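Local coordinates for AAA ATPase, central region (Enterococcus faecium, PDB 2QW6), which probably forms the C-terminal, tetramer-forming part of a MgsA-type AAA+ ATPase, a fragment that lacks the nucleotide-binding core, at residues Val17-Gln22 with Cys50-Val55; Ser28-Ala33 with Leu98-Lys103. All coordinates share one frame; numbering follows the deposited sequence.

Contact 1 (Val17-Gln22 with Cys50-Val55)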
loop_
_atom_site.group_PDB
_atom_site.type_symbol
_atom_site.label_atom_id
_atom_site.label_comp_id
_atom_site.label_asym_id
_atom_site.label_seq_id
_atom_site.Cartn_x
_atom_site.Cartn_y
_atom_site.Cartn_z
ATOM N N VAL D 17 27.449 -10.918 -0.405
ATOM C CA VAL D 17 27.073 -9.512 -0.562
ATOM C C VAL D 17 25.712 -9.114 0.038
ATOM O O VAL D 17 25.644 -8.084 0.708
ATOM C CB VAL D 17 27.400 -8.922 -1.981
ATOM C CG1 VAL D 17 27.852 -9.980 -2.949
ATOM C CG2 VAL D 17 26.278 -8.067 -2.539
ATOM N N ILE D 18 24.680 -9.960 -0.095
ATOM C CA ILE D 18 23.340 -9.651 0.412
ATOM C C ILE D 18 23.325 -9.489 1.959
ATOM O O ILE D 18 22.654 -8.596 2.504
ATOM C CB ILE D 18 22.213 -10.630 -0.165
ATOM C CG1 ILE D 18 20.807 -10.109 0.129
ATOM C CG2 ILE D 18 22.307 -12.046 0.395
ATOM C CD1 ILE D 18 20.247 -9.157 -0.937
ATOM N N SER D 19 24.096 -10.296 2.677
ATOM C CA SER D 19 24.233 -10.043 4.122
ATOM C C SER D 19 25.025 -8.772 4.432
ATOM O O SER D 19 24.699 -8.065 5.382
ATOM C CB SER D 19 24.875 -11.220 4.823
ATOM O OG SER D 19 24.151 -12.394 4.497
ATOM N N ALA D 20 26.055 -8.480 3.633
ATOM C CA ALA D 20 26.876 -7.290 3.848
ATOM C C ALA D 20 26.021 -6.046 3.535
ATOM O O ALA D 20 26.078 -5.034 4.256
ATOM C CB ALA D 20 28.119 -7.350 2.975
ATOM N N PHE D 21 25.212 -6.148 2.473
ATOM C CA PHE D 21 24.174 -5.150 2.139
ATOM C C PHE D 21 23.244 -4.884 3.341
ATOM O O PHE D 21 23.071 -3.733 3.763
ATOM C CB PHE D 21 23.393 -5.664 0.932
ATOM C CG PHE D 21 22.206 -4.823 0.529
ATOM C CD1 PHE D 21 22.362 -3.526 0.041
ATOM C CD2 PHE D 21 20.930 -5.370 0.550
ATOM C CE1 PHE D 21 21.260 -2.784 -0.389
ATOM C CE2 PHE D 21 19.800 -4.623 0.111
ATOM C CZ PHE D 21 19.966 -3.349 -0.361
ATOM N N GLN D 22 22.703 -5.959 3.919
ATOM C CA GLN D 22 21.891 -5.874 5.110
ATOM C C GLN D 22 22.592 -5.157 6.282
ATOM O O GLN D 22 22.035 -4.230 6.892
ATOM C CB GLN D 22 21.410 -7.265 5.540
ATOM C CG GLN D 22 20.512 -7.197 6.790
ATOM C CD GLN D 22 19.795 -8.506 7.099
ATOM O OE1 GLN D 22 20.244 -9.585 6.678
ATOM N NE2 GLN D 22 18.669 -8.420 7.850
ATOM N N CYS D 50 14.438 -7.922 -3.037
ATOM C CA CYS D 50 13.129 -7.591 -2.478
ATOM C C CYS D 50 12.826 -8.273 -1.170
ATOM O O CYS D 50 12.384 -7.617 -0.258
ATOM C CB CYS D 50 12.042 -7.896 -3.497
ATOM S SG CYS D 50 12.213 -6.806 -4.900
ATOM N N ARG D 51 13.038 -9.586 -1.073
ATOM C CA ARG D 51 12.806 -10.295 0.185
ATOM C C ARG D 51 13.616 -9.681 1.326
ATOM O O ARG D 51 13.077 -9.447 2.396
ATOM C CB ARG D 51 13.119 -11.795 0.088
ATOM C CG ARG D 51 12.139 -12.637 -0.742
ATOM C CD ARG D 51 12.541 -14.153 -0.682
ATOM N NE ARG D 51 12.759 -14.616 0.708
ATOM C CZ ARG D 51 11.847 -15.279 1.429
ATOM N NH1 ARG D 51 10.672 -15.564 0.880
ATOM N NH2 ARG D 51 12.105 -15.659 2.689
ATOM N N ARG D 52 14.903 -9.432 1.095
ATOM C CA ARG D 52 15.794 -8.890 2.123
ATOM C C ARG D 52 15.408 -7.480 2.586
ATOM O O ARG D 52 15.447 -7.158 3.792
ATOM C CB ARG D 52 17.254 -8.900 1.617
ATOM C CG ARG D 52 18.288 -8.909 2.722
ATOM C CD ARG D 52 18.011 -9.976 3.762
ATOM N NE ARG D 52 18.558 -11.275 3.384
ATOM C CZ ARG D 52 19.734 -11.764 3.795
ATOM N NH1 ARG D 52 20.520 -11.077 4.622
ATOM N NH2 ARG D 52 20.125 -12.960 3.377
ATOM N N LEU D 53 15.033 -6.633 1.635
ATOM C CA LEU D 53 14.590 -5.295 2.009
ATOM C C LEU D 53 13.323 -5.350 2.868
ATOM O O LEU D 53 13.214 -4.585 3.817
ATOM C CB LEU D 53 14.397 -4.390 0.786
ATOM C CG LEU D 53 15.683 -3.891 0.125
ATOM C CD1 LEU D 53 15.299 -3.118 -1.168
ATOM C CD2 LEU D 53 16.525 -2.992 1.082
ATOM N N MET D 54 12.386 -6.264 2.590
ATOM C CA MET D 54 11.190 -6.352 3.438
ATOM C C MET D 54 11.546 -6.829 4.844
ATOM O O MET D 54 11.039 -6.284 5.875
ATOM C CB MET D 54 10.064 -7.177 2.782
ATOM C CG MET D 54 9.212 -6.367 1.722
ATOM S SD MET D 54 7.951 -7.312 0.832
ATOM C CE MET D 54 8.878 -8.749 0.351
ATOM N N VAL D 55 12.448 -7.804 4.913
ATOM C CA VAL D 55 12.907 -8.292 6.231
ATOM C C VAL D 55 13.621 -7.149 6.983
ATOM O O VAL D 55 13.284 -6.867 8.126
ATOM C CB VAL D 55 13.799 -9.528 6.111
ATOM C CG1 VAL D 55 14.421 -9.910 7.495
ATOM C CG2 VAL D 55 13.019 -10.688 5.509
#
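Helices 17-26 and 46-59 meet here in a side-chain contact between two well-separated, nearly co-directional helices of the all-helical C-terminal domain. The axes of the two segments come no closer than 10.8 Å and cross at -29°, a spacing bridged by long side chains, above all Arg52. Its CG lies anti to the backbone N, which sends the chain toward helix 17-26, and bends at chi2 and chi3 then turn the guanidinium so that a face meets Ile18 and its edge meets Gln22 and Ser19. The aliphatic part of Arg52 rests on Ile18, with CG of Arg52 3.8 Å from CG1 of Ile18. The same isoleucine lies over one face of the guanidinium, offset toward its rim, and Ile18 CG2 approaches Arg52 NH2 at 3.8 Å. At the guanidinium edge, Arg52 NH1 donates a weak hydrogen bond to Gln22 OE1 over only 2.6 Å, with a strongly bent N-H...O angle of 127°. Gln22 reaches this point with an extended chain, its amide plane turned 63° from the guanidinium. Ser19 OG also lies near that edge, 3.9 Å from Arg52 NH1. On the more buried side, Leu53 CD2 approaches the Phe21 ring obliquely, 3.7 Å from CZ of Phe21. Arg51, one residue before the bridging arginine, forms a salt bridge with Glu86 of the second subunit. Within the chain, Phe21 also packs on Tyr36 of helix 30-43, while Leu53 reaches Thr72 of helix 66-82 and both Leu91 and Leu98 of helix 88-100, so the apolar pair lies among the other three helices.

Contact 2 (Ser28-Ala33 with Leu98-Lys103)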
loop_
_atom_site.group_PDB
_atom_site.type_symbol
_atom_site.label_atom_id
_atom_site.label_comp_id
_atom_site.label_asym_id
_atom_site.label_seq_id
_atom_site.Cartn_x
_atom_site.Cartn_y
_atom_site.Cartn_z
ATOM N N SER D 28 23.361 2.174 8.970
ATOM C CA SER D 28 22.968 3.498 8.425
ATOM C C SER D 28 23.947 4.086 7.419
ATOM O O SER D 28 24.020 5.308 7.238
ATOM C CB SER D 28 22.685 4.533 9.533
ATOM O OG SER D 28 21.808 4.027 10.534
ATOM N N ASP D 29 24.673 3.206 6.737
ATOM C CA ASP D 29 25.685 3.627 5.778
ATOM C C ASP D 29 25.149 3.636 4.349
ATOM O O ASP D 29 25.230 2.643 3.638
ATOM C CB ASP D 29 26.907 2.720 5.908
ATOM C CG ASP D 29 28.063 3.147 5.020
ATOM O OD1 ASP D 29 28.009 4.230 4.415
ATOM O OD2 ASP D 29 29.038 2.377 4.923
ATOM N N VAL D 30 24.595 4.770 3.950
ATOM C CA VAL D 30 24.114 5.001 2.589
ATOM C C VAL D 30 25.070 4.553 1.451
ATOM O O VAL D 30 24.674 3.801 0.570
ATOM C CB VAL D 30 23.761 6.503 2.417
ATOM C CG1 VAL D 30 23.457 6.850 0.963
ATOM C CG2 VAL D 30 22.593 6.874 3.321
ATOM N N ASP D 31 26.314 5.025 1.462
ATOM C CA ASP D 31 27.269 4.740 0.372
ATOM C C ASP D 31 27.559 3.256 0.205
ATOM O O ASP D 31 27.551 2.751 -0.918
ATOM C CB ASP D 31 28.607 5.491 0.565
ATOM C CG ASP D 31 28.453 7.007 0.555
ATOM O OD1 ASP D 31 27.559 7.560 -0.171
ATOM O OD2 ASP D 31 29.245 7.648 1.277
ATOM N N ALA D 32 27.843 2.569 1.304
ATOM C CA ALA D 32 28.060 1.121 1.253
ATOM C C ALA D 32 26.830 0.388 0.743
ATOM O O ALA D 32 26.964 -0.513 -0.058
ATOM C CB ALA D 32 28.464 0.555 2.615
ATOM N N ALA D 33 25.647 0.775 1.214
ATOM C CA ALA D 33 24.412 0.065 0.865
ATOM C C ALA D 33 24.133 0.210 -0.615
ATOM O O ALA D 33 23.772 -0.754 -1.247
ATOM C CB ALA D 33 23.250 0.575 1.674
ATOM N N LEU D 98 15.684 3.650 4.314
ATOM C CA LEU D 98 15.959 2.773 5.441
ATOM C C LEU D 98 17.264 3.107 6.152
ATOM O O LEU D 98 17.373 2.912 7.374
ATOM C CB LEU D 98 15.957 1.295 5.011
ATOM C CG LEU D 98 14.680 0.604 4.472
ATOM C CD1 LEU D 98 14.992 -0.817 4.082
ATOM C CD2 LEU D 98 13.536 0.609 5.482
ATOM N N CYS D 99 18.267 3.562 5.394
ATOM C CA CYS D 99 19.561 3.977 5.972
ATOM C C CYS D 99 19.400 5.152 6.944
ATOM O O CYS D 99 19.850 5.083 8.081
ATOM C CB CYS D 99 20.567 4.331 4.879
ATOM S SG CYS D 99 21.320 2.906 4.145
ATOM N N LEU D 100 18.727 6.204 6.489
ATOM C CA LEU D 100 18.493 7.402 7.294
ATOM C C LEU D 100 17.517 7.189 8.452
ATOM O O LEU D 100 17.737 7.678 9.558
ATOM C CB LEU D 100 17.997 8.538 6.398
ATOM C CG LEU D 100 19.059 9.485 5.828
ATOM C CD1 LEU D 100 20.444 8.874 5.705
ATOM C CD2 LEU D 100 18.560 10.060 4.495
ATOM N N SER D 101 16.445 6.454 8.184
ATOM C CA SER D 101 15.428 6.161 9.171
ATOM C C SER D 101 15.958 5.787 10.572
ATOM O O SER D 101 16.991 5.110 10.714
ATOM C CB SER D 101 14.500 5.061 8.641
ATOM O OG SER D 101 13.784 4.461 9.697
ATOM N N PRO D 102 15.257 6.265 11.619
ATOM C CA PRO D 102 15.484 5.796 12.982
ATOM C C PRO D 102 15.327 4.285 13.047
ATOM O O PRO D 102 14.561 3.708 12.247
ATOM C CB PRO D 102 14.350 6.457 13.771
ATOM C CG PRO D 102 14.011 7.682 12.988
ATOM C CD PRO D 102 14.231 7.329 11.553
ATOM N N LYS D 103 16.033 3.670 14.000
ATOM C CA LYS D 103 16.041 2.220 14.197
ATOM C C LYS D 103 15.250 1.788 15.448
ATOM O O LYS D 103 15.033 0.585 15.702
ATOM C CB LYS D 103 17.493 1.721 14.261
ATOM C CG LYS D 103 18.061 1.181 12.917
ATOM C CD LYS D 103 18.535 2.265 11.969
ATOM C CE LYS D 103 18.598 1.755 10.543
ATOM N NZ LYS D 103 19.095 2.816 9.636
#
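Ser28 and Lys103 meet through their polar ends: the lysine ammonium donates a hydrogen bond from NZ to Ser28 OG over 3.1 Å. The lysine chain, bent at chi2 and extended beyond it, doubles back toward the end of helix 88-100, where NZ also donates to Leu98 O at 2.8 Å. This second bond lies in the carbonyl plane, with a C=O...N angle of 147°. A weak bond to Ser101 O and another to Ile25 O add to the oxygens gathered round NZ, an arrangement that would probably stabilise its positive charge at the C-terminal ends of helices 17-26 and 88-100. Ser28 also presses its CB to 3.2 Å from Cys99 O. With positive phi, this serine is the C-prime residue of a Schellman motif closing helix 17-26, in which Asp29 N bonds to Ser24 O and Ser28 N to Ile25 O. Asp29 then takes the N-cap position of helix 30-43; the connection between the two consecutive helices lies against the last turn of helix 88-100. Beyond the turn the contact becomes apolar. Val30 has CG2 beside its backbone N, and this branch meets Cys99 CB at 3.6 Å and Leu100 CD1 at 3.8 Å; the valine and leucine side chains run at a slant to each other. The side chain of Cys99 points toward the first turn of helix 30-43, its SG lying against the backbone of Val30 and 3.9 Å from CB of Ala33. Ala33 also touches Ser24 and Ile25 of helix 17-26.

How the contacts relate
Contacts 1 and 2 have their centres about 13 Å apart and lie on different helix pairs, 17-26 with 46-59 and 30-43 with 88-100; helix 17-26 leads directly into helix 30-43. Their segments alternate along the chain. They touch at two places: Phe21 CE1 of contact 1 packs 3.3 Å from Ala33 O of contact 2, and Leu53 CD2 lies 4.0 Å from Leu98 CD1. The centre of contact 1 lies about 6 Å from the centre of the chain, that of contact 2 about 10 Å. Segment 50-55 reaches the second subunit, whereas no other chain of the assembly touches the segments of contact 2.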